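Local atomic coordinates of CPXV203 protein (Cowpox virus, PDB entry 4HKJ), a protein that probably binds MHC class I molecules and retains them in the endoplasmic reticulum, helping cowpox virus evade T cells. Residues E13-A25 with T80-P94. Sequence-based numbering, arbitrary orientation.
Sequences ETWKLKIGMCIQA and THSYIEFSNSNTGAP
Strands 15-25 and 81-88 pair as antiparallel neighbours in a five-stranded sheet of the poxvirus T4-type beta-sandwich. The strand directions lie 159° apart, with the axes 4.7 Å from each other at closest, and the register is unbroken from Leu-17/Asn-88 to Gln-24/His-81. Ile-19 and Phe-86 form a hydrogen-bonded pair with both N-H...O bonds made, Ile-19 N reaching Phe-86 O at 2.8 Å. The face carrying Leu-17, Ile-19, Met-21 (selenomethionine), Ile-23, Ile-84 and Phe-86 is largely apolar and turns toward strand 53-59 of the second sheet, where Phe-86 touches Val-57 and Ile-23 touches Tyr-53. Ile-23 CD1 meets Ile-84 CD1 at 4.2 Å.

The reverse face is more polar. Tyr-83, its CG opposite the backbone N (chi1 176°), sends its ring diagonally across the strand to side-chainless Gly-20, OH lying 3.5 Å from Gly-20 CA; Arg-177 adds a cation-pi contact. In Lys-18 the bend at chi3 (-62°) brings CE to 3.3 Å from Glu-85 OE2, as near as CD, but its NZ makes just a long salt bridge of 3.7 Å. Asp-178 also approaches that oxygen, which may favour a positive neighbour. Further along, the Gln-24 amide and His-81 ring run side by side, with Gln-24 NE2 3.6 Å from His-81 CE1. Nearby, Cys-22 is disulfide-bonded to Cys-169, and Thr-80 OG1 hydrogen-bonds an acidic side chain of another protein's chain.

Beyond the ladder, Asn-88 OD1 accepts from Asn-90 N in an Asx turn, while its ND2 bonds Ile-68 O, and Thr-91 N still reaches Trp-15 O. The loop then covers one face of the indole, which also meets Phe-150: Ala-93 CA and Pro-94 CD make CH-pi contacts there, Pro-94 CD sitting 3.5 Å from the centroid of the Trp-15 six-membered ring.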
loop_
_atom_site.group_PDB
_atom_site.type_symbol
_atom_site.label_atom_id
_atom_site.label_comp_id
_atom_site.label_asym_id
_atom_site.label_seq_id
_atom_site.Cartn_x
_atom_site.Cartn_y
_atom_site.Cartn_z
ATOM N N GLU D 13 19.340 22.481 -2.067
ATOM C CA GLU D 13 20.607 21.830 -1.742
ATOM C C GLU D 13 20.499 20.897 -0.535
ATOM O O GLU D 13 21.370 20.056 -0.314
ATOM C CB GLU D 13 21.706 22.871 -1.508
ATOM C CG GLU D 13 22.013 23.744 -2.719
ATOM C CD GLU D 13 23.247 24.607 -2.522
ATOM O OE1 GLU D 13 23.964 24.401 -1.519
ATOM O OE2 GLU D 13 23.501 25.490 -3.368
ATOM N N THR D 14 19.432 21.049 0.243
ATOM C CA THR D 14 19.221 20.207 1.416
ATOM C C THR D 14 18.530 18.906 1.027
ATOM O O THR D 14 17.332 18.893 0.756
ATOM C CB THR D 14 18.362 20.920 2.478
ATOM O OG1 THR D 14 18.937 22.195 2.791
ATOM C CG2 THR D 14 18.275 20.081 3.745
ATOM N N TRP D 15 19.288 17.814 1.003
ATOM C CA TRP D 15 18.735 16.509 0.652
ATOM C C TRP D 15 18.491 15.645 1.886
ATOM O O TRP D 15 19.344 15.551 2.766
ATOM C CB TRP D 15 19.653 15.788 -0.335
ATOM C CG TRP D 15 19.547 16.314 -1.731
ATOM C CD1 TRP D 15 20.025 17.504 -2.197
ATOM C CD2 TRP D 15 18.924 15.668 -2.848
ATOM N NE1 TRP D 15 19.735 17.641 -3.534
ATOM C CE2 TRP D 15 19.061 16.526 -3.957
ATOM C CE3 TRP D 15 18.266 14.447 -3.017
ATOM C CZ2 TRP D 15 18.562 16.202 -5.217
ATOM C CZ3 TRP D 15 17.771 14.127 -4.269
ATOM C CH2 TRP D 15 17.922 15.001 -5.352
ATOM N N LYS D 16 17.321 15.019 1.945
ATOM C CA LYS D 16 16.963 14.179 3.082
ATOM C C LYS D 16 16.658 12.745 2.659
ATOM O O LYS D 16 16.055 12.509 1.610
ATOM C CB LYS D 16 15.769 14.771 3.835
ATOM C CG LYS D 16 16.016 16.166 4.375
ATOM C CD LYS D 16 14.927 16.593 5.343
ATOM C CE LYS D 16 15.240 17.951 5.951
ATOM N NZ LYS D 16 14.217 18.366 6.949
ATOM N N LEU D 17 17.076 11.791 3.484
ATOM C CA LEU D 17 16.857 10.380 3.197
ATOM C C LEU D 17 16.086 9.687 4.315
ATOM O O LEU D 17 16.461 9.766 5.485
ATOM C CB LEU D 17 18.191 9.664 2.974
ATOM C CG LEU D 17 18.122 8.143 2.786
ATOM C CD1 LEU D 17 17.277 7.783 1.575
ATOM C CD2 LEU D 17 19.517 7.551 2.667
ATOM N N LYS D 18 15.006 9.009 3.942
ATOM C CA LYS D 18 14.226 8.230 4.893
ATOM C C LYS D 18 13.927 6.846 4.338
ATOM O O LYS D 18 13.312 6.711 3.281
ATOM C CB LYS D 18 12.916 8.936 5.237
ATOM C CG LYS D 18 12.004 8.119 6.139
ATOM C CD LYS D 18 10.688 8.830 6.402
ATOM C CE LYS D 18 10.906 10.149 7.124
ATOM N NZ LYS D 18 9.617 10.840 7.398
ATOM N N ILE D 19 14.371 5.818 5.053
ATOM C CA ILE D 19 14.064 4.443 4.686
ATOM C C ILE D 19 13.176 3.800 5.745
ATOM O O ILE D 19 13.597 3.608 6.886
ATOM C CB ILE D 19 15.339 3.599 4.513
ATOM C CG1 ILE D 19 16.245 4.207 3.441
ATOM C CG2 ILE D 19 14.981 2.166 4.154
ATOM C CD1 ILE D 19 17.486 3.388 3.151
ATOM N N GLY D 20 11.946 3.474 5.363
ATOM C CA GLY D 20 11.022 2.806 6.258
ATOM C C GLY D 20 10.964 1.320 5.963
ATOM O O GLY D 20 11.090 0.906 4.812
HETATM N N MSE D 21 10.778 0.514 7.004
HETATM C CA MSE D 21 10.725 -0.934 6.844
HETATM C C MSE D 21 9.824 -1.579 7.892
HETATM O O MSE D 21 10.089 -1.488 9.090
HETATM C CB MSE D 21 12.131 -1.530 6.916
HETATM C CG MSE D 21 12.175 -3.040 6.765
HETATM SE SE MSE D 21 13.994 -3.735 6.665
HETATM C CE MSE D 21 14.622 -2.702 5.134
ATOM N N CYS D 22 8.755 -2.223 7.433
ATOM C CA CYS D 22 7.814 -2.881 8.332
ATOM C C CYS D 22 8.034 -4.390 8.339
ATOM O O CYS D 22 7.957 -5.043 7.299
ATOM C CB CYS D 22 6.370 -2.559 7.932
ATOM S SG CYS D 22 5.113 -3.209 9.065
ATOM N N ILE D 23 8.311 -4.934 9.518
ATOM C CA ILE D 23 8.547 -6.364 9.666
ATOM C C ILE D 23 7.440 -7.006 10.495
ATOM O O ILE D 23 7.178 -6.587 11.623
ATOM C CB ILE D 23 9.902 -6.642 10.347
ATOM C CG1 ILE D 23 10.993 -5.742 9.766
ATOM C CG2 ILE D 23 10.277 -8.107 10.203
ATOM C CD1 ILE D 23 12.331 -5.877 10.461
ATOM N N GLN D 24 6.789 -8.019 9.933
ATOM C CA GLN D 24 5.735 -8.733 10.645
ATOM C C GLN D 24 6.219 -10.102 11.115
ATOM O O GLN D 24 6.786 -10.872 10.339
ATOM C CB GLN D 24 4.485 -8.878 9.772
ATOM C CG GLN D 24 3.313 -9.553 10.473
ATOM C CD GLN D 24 2.069 -9.618 9.610
ATOM O OE1 GLN D 24 2.146 -9.854 8.404
ATOM N NE2 GLN D 24 0.911 -9.404 10.226
ATOM N N ALA D 25 5.987 -10.397 12.390
ATOM C CA ALA D 25 6.447 -11.642 12.992
ATOM C C ALA D 25 5.650 -12.842 12.494
ATOM O O ALA D 25 4.474 -12.721 12.155
ATOM C CB ALA D 25 6.376 -11.552 14.508
ATOM N N THR D 80 2.798 -8.340 16.450
ATOM C CA THR D 80 3.467 -8.860 15.257
ATOM C C THR D 80 4.282 -7.808 14.503
ATOM O O THR D 80 5.331 -8.115 13.937
ATOM C CB THR D 80 2.462 -9.505 14.279
ATOM O OG1 THR D 80 1.406 -8.578 13.995
ATOM C CG2 THR D 80 1.873 -10.773 14.874
ATOM N N HIS D 81 3.798 -6.570 14.497
ATOM C CA HIS D 81 4.418 -5.518 13.695
ATOM C C HIS D 81 5.605 -4.844 14.382
ATOM O O HIS D 81 5.527 -4.454 15.548
ATOM C CB HIS D 81 3.377 -4.466 13.302
ATOM C CG HIS D 81 2.197 -5.026 12.572
ATOM N ND1 HIS D 81 2.238 -5.369 11.239
ATOM C CD2 HIS D 81 0.937 -5.297 12.991
ATOM C CE1 HIS D 81 1.058 -5.829 10.867
ATOM N NE2 HIS D 81 0.250 -5.797 11.911
ATOM N N SER D 82 6.701 -4.709 13.639
ATOM C CA SER D 82 7.882 -3.995 14.111
ATOM C C SER D 82 8.410 -3.086 13.003
ATOM O O SER D 82 8.740 -3.554 11.913
ATOM C CB SER D 82 8.967 -4.976 14.550
ATOM O OG SER D 82 8.501 -5.816 15.590
ATOM N N TYR D 83 8.490 -1.790 13.288
ATOM C CA TYR D 83 8.873 -0.803 12.281
ATOM C C TYR D 83 10.228 -0.163 12.576
ATOM O O TYR D 83 10.548 0.136 13.727
ATOM C CB TYR D 83 7.790 0.275 12.165
ATOM C CG TYR D 83 8.134 1.401 11.217
ATOM C CD1 TYR D 83 8.036 1.234 9.844
ATOM C CD2 TYR D 83 8.546 2.636 11.697
ATOM C CE1 TYR D 83 8.348 2.262 8.974
ATOM C CE2 TYR D 83 8.861 3.670 10.836
ATOM C CZ TYR D 83 8.760 3.477 9.476
ATOM O OH TYR D 83 9.072 4.506 8.618
ATOM N N ILE D 84 11.020 0.045 11.526
ATOM C CA ILE D 84 12.336 0.667 11.656
ATOM C C ILE D 84 12.485 1.809 10.654
ATOM O O ILE D 84 12.110 1.673 9.490
ATOM C CB ILE D 84 13.470 -0.353 11.423
ATOM C CG1 ILE D 84 13.289 -1.574 12.330
ATOM C CG2 ILE D 84 14.829 0.288 11.659
ATOM C CD1 ILE D 84 14.374 -2.619 12.174
ATOM N N GLU D 85 13.032 2.934 11.107
ATOM C CA GLU D 85 13.206 4.095 10.239
ATOM C C GLU D 85 14.647 4.593 10.216
ATOM O O GLU D 85 15.152 5.110 11.212
ATOM C CB GLU D 85 12.276 5.232 10.667
ATOM C CG GLU D 85 12.351 6.461 9.774
ATOM C CD GLU D 85 11.550 7.626 10.319
ATOM O OE1 GLU D 85 11.881 8.111 11.422
ATOM O OE2 GLU D 85 10.586 8.054 9.651
ATOM N N PHE D 86 15.303 4.438 9.071
ATOM C CA PHE D 86 16.652 4.955 8.881
ATOM C C PHE D 86 16.579 6.355 8.278
ATOM O O PHE D 86 15.904 6.568 7.271
ATOM C CB PHE D 86 17.460 4.021 7.980
ATOM C CG PHE D 86 17.578 2.619 8.510
ATOM C CD1 PHE D 86 18.568 2.290 9.423
ATOM C CD2 PHE D 86 16.701 1.630 8.096
ATOM C CE1 PHE D 86 18.679 1.001 9.913
ATOM C CE2 PHE D 86 16.808 0.339 8.581
ATOM C CZ PHE D 86 17.799 0.025 9.490
ATOM N N SER D 87 17.272 7.309 8.895
ATOM C CA SER D 87 17.136 8.709 8.499
ATOM C C SER D 87 18.469 9.422 8.269
ATOM O O SER D 87 19.521 8.966 8.715
ATOM C CB SER D 87 16.319 9.469 9.546
ATOM O OG SER D 87 15.114 8.788 9.842
ATOM N N ASN D 88 18.400 10.545 7.563
ATOM C CA ASN D 88 19.536 11.441 7.385
ATOM C C ASN D 88 19.035 12.818 6.961
ATOM O O ASN D 88 18.574 13.001 5.835
ATOM C CB ASN D 88 20.523 10.887 6.354
ATOM C CG ASN D 88 21.868 11.602 6.385
ATOM O OD1 ASN D 88 21.944 12.801 6.652
ATOM N ND2 ASN D 88 22.935 10.861 6.112
ATOM N N SER D 89 19.133 13.781 7.872
ATOM C CA SER D 89 18.579 15.115 7.649
ATOM C C SER D 89 19.297 15.889 6.546
ATOM O O SER D 89 18.717 16.787 5.936
ATOM C CB SER D 89 18.578 15.922 8.951
ATOM O OG SER D 89 19.888 16.065 9.469
ATOM N N ASN D 90 20.556 15.547 6.294
ATOM C CA ASN D 90 21.306 16.185 5.218
ATOM C C ASN D 90 22.381 15.288 4.605
ATOM O O ASN D 90 23.522 15.258 5.065
ATOM C CB ASN D 90 21.913 17.512 5.684
ATOM C CG ASN D 90 22.722 18.194 4.599
ATOM O OD1 ASN D 90 22.168 18.829 3.701
ATOM N ND2 ASN D 90 24.041 18.071 4.681
ATOM N N THR D 91 21.999 14.560 3.560
ATOM C CA THR D 91 22.926 13.703 2.835
ATOM C C THR D 91 23.761 14.524 1.859
ATOM O O THR D 91 24.862 14.125 1.477
ATOM C CB THR D 91 22.180 12.625 2.024
ATOM O OG1 THR D 91 21.298 13.255 1.086
ATOM C CG2 THR D 91 21.375 11.718 2.939
ATOM N N GLY D 92 23.232 15.675 1.465
ATOM C CA GLY D 92 23.822 16.461 0.398
ATOM C C GLY D 92 23.348 15.918 -0.937
ATOM O O GLY D 92 22.708 14.868 -0.986
ATOM N N ALA D 93 23.654 16.628 -2.017
ATOM C CA ALA D 93 23.247 16.198 -3.352
ATOM C C ALA D 93 23.838 14.833 -3.693
ATOM O O ALA D 93 25.008 14.571 -3.411
ATOM C CB ALA D 93 23.658 17.232 -4.390
ATOM N N PRO D 94 23.026 13.955 -4.305
ATOM C CA PRO D 94 23.455 12.600 -4.674
ATOM C C PRO D 94 24.574 12.605 -5.713
ATOM O O PRO D 94 25.246 11.589 -5.898
ATOM C CB PRO D 94 22.182 11.976 -5.264
ATOM C CG PRO D 94 21.344 13.136 -5.684
ATOM C CD PRO D 94 21.626 14.212 -4.684
#